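PDB 3CYP: chemotaxis protein motB from Helicobacter pylori, which probably links the torque-generating stator of the flagellar motor to the cell wall, its C-terminal periplasmic OmpA-like domain being the part present here. Local coordinates for residues F55-H58 / Y59-A62. Numbering follows the deposited sequence. Where two conformers were deposited one is given.
Sequences FKSH and YELA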
loop_
_atom_site.group_PDB
_atom_site.type_symbol
_atom_site.label_atom_id
_atom_site.label_comp_id
_atom_site.label_asym_id
_atom_site.label_seq_id
_atom_site.Cartn_x
_atom_site.Cartn_y
_atom_site.Cartn_z
ATOM N N PHE B 55 -18.487 -4.968 -0.128
ATOM C CA PHE B 55 -18.024 -3.656 -0.699
ATOM C C PHE B 55 -19.026 -2.778 0.007
ATOM O O PHE B 55 -20.118 -2.475 -0.500
ATOM C CB PHE B 55 -17.897 -3.336 -2.207
ATOM C CG PHE B 55 -16.522 -3.623 -2.788
ATOM C CD1 PHE B 55 -16.340 -3.696 -4.162
ATOM C CD2 PHE B 55 -15.423 -3.869 -1.971
ATOM C CE1 PHE B 55 -15.084 -3.996 -4.698
ATOM C CE2 PHE B 55 -14.189 -4.184 -2.500
ATOM C CZ PHE B 55 -14.017 -4.248 -3.861
ATOM N N LYS B 56 -18.667 -2.462 1.244
ATOM C CA LYS B 56 -19.590 -1.867 2.188
ATOM C C LYS B 56 -19.499 -0.355 2.179
ATOM O O LYS B 56 -20.353 0.329 2.743
ATOM C CB LYS B 56 -19.345 -2.470 3.580
ATOM C CG LYS B 56 -19.597 -3.974 3.581
ATOM C CD LYS B 56 -19.585 -4.588 4.952
ATOM C CE LYS B 56 -19.945 -6.078 4.868
ATOM N NZ LYS B 56 -20.377 -6.643 6.181
ATOM N N SER B 57 -18.473 0.184 1.517
ATOM C CA SER B 57 -18.359 1.615 1.373
ATOM C C SER B 57 -17.623 1.938 0.086
ATOM O O SER B 57 -16.940 1.104 -0.462
ATOM C CB SER B 57 -17.591 2.210 2.544
ATOM O OG SER B 57 -16.225 1.814 2.496
ATOM N N HIS B 58 -17.753 3.173 -0.353
ATOM C CA HIS B 58 -17.007 3.630 -1.508
ATOM C C HIS B 58 -15.509 3.680 -1.142
ATOM O O HIS B 58 -14.636 3.461 -2.010
ATOM C CB HIS B 58 -17.507 4.982 -1.967
ATOM C CG HIS B 58 -18.879 4.947 -2.580
ATOM N ND1 HIS B 58 -20.014 5.280 -1.874
ATOM C CD2 HIS B 58 -19.284 4.672 -3.839
ATOM C CE1 HIS B 58 -21.067 5.191 -2.672
ATOM N NE2 HIS B 58 -20.658 4.816 -3.865
ATOM N N TYR B 59 -15.192 3.966 0.122
ATOM C CA TYR B 59 -13.765 3.926 0.524
ATOM C C TYR B 59 -13.163 2.554 0.293
ATOM O O TYR B 59 -12.011 2.456 -0.156
ATOM C CB TYR B 59 -13.546 4.357 1.978
ATOM C CG TYR B 59 -13.616 5.824 2.204
ATOM C CD1 TYR B 59 -14.716 6.381 2.867
ATOM C CD2 TYR B 59 -12.618 6.689 1.736
ATOM C CE1 TYR B 59 -14.793 7.755 3.100
ATOM C CE2 TYR B 59 -12.700 8.060 1.950
ATOM C CZ TYR B 59 -13.800 8.580 2.629
ATOM O OH TYR B 59 -13.861 9.937 2.837
ATOM N N GLU B 60 -13.896 1.477 0.582
ATOM C CA GLU B 60 -13.356 0.122 0.390
ATOM C C GLU B 60 -13.168 -0.215 -1.081
ATOM O O GLU B 60 -12.168 -0.834 -1.456
ATOM C CB GLU B 60 -14.227 -0.953 1.055
ATOM C CG GLU B 60 -14.300 -0.819 2.560
ATOM C CD GLU B 60 -15.472 -1.572 3.137
ATOM O OE1 GLU B 60 -15.765 -2.653 2.601
ATOM O OE2 GLU B 60 -16.088 -1.090 4.114
ATOM N N LEU B 61 -14.135 0.163 -1.911
ATOM C CA LEU B 61 -14.002 -0.048 -3.333
ATOM C C LEU B 61 -12.839 0.772 -3.913
ATOM O O LEU B 61 -12.034 0.236 -4.682
ATOM C CB LEU B 61 -15.320 0.314 -4.042
ATOM C CG LEU B 61 -15.310 0.375 -5.583
ATOM C CD1 LEU B 61 -14.894 -0.940 -6.250
ATOM C CD2 LEU B 61 -16.695 0.883 -6.076
ATOM N N ALA B 62 -12.757 2.045 -3.520
ATOM C CA ALA B 62 -11.652 2.914 -4.021
ATOM C C ALA B 62 -10.307 2.369 -3.572
ATOM O O ALA B 62 -9.310 2.410 -4.306
ATOM C CB ALA B 62 -11.790 4.326 -3.571
#
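Ser57 OG accepts the backbone N-H of Glu60 at 3.0 Å (153° at the hydrogen), the N-cap bond at the start of helix 58-75. Ser57 chi1 of 69° puts the hydroxyl between the backbone N and the carbonyl carbon, where it reaches that N-H and Glu60 CG also packs against OG. Glu60 returns across the cap: in the conformer given, its side chain, extended beyond CG, brings OE1 to 3.2 Å from Lys56 N, a nearly straight bond in which the donor stands well above the carboxylate plane, while OE2 lies beside Lys56 CB and 3.3 Å from Ser57 OG, at most a weak bond. The buried Ser57 N has no partner in the model. In this OmpA-like domain the helix follows the long loop after strand 38-44, and the regular bonds begin at once, from Leu61 N to Ser57 O and from Ala62 N to His58 O (2.8 Å). On the loop side, before the cap, the buried Phe55, which follows a cis peptide bond, turns one ring face to Leu61, whose CA sits 4.1 Å from the ring centroid in a CH-pi contact; Leu61 CD1 meets Phe55 CE1 at 3.4 Å. Farther out, His58 NE2 is hydrogen-bonded to Thr48 O, and Asn79 of the second subunit bonds weakly to Glu60 OE1.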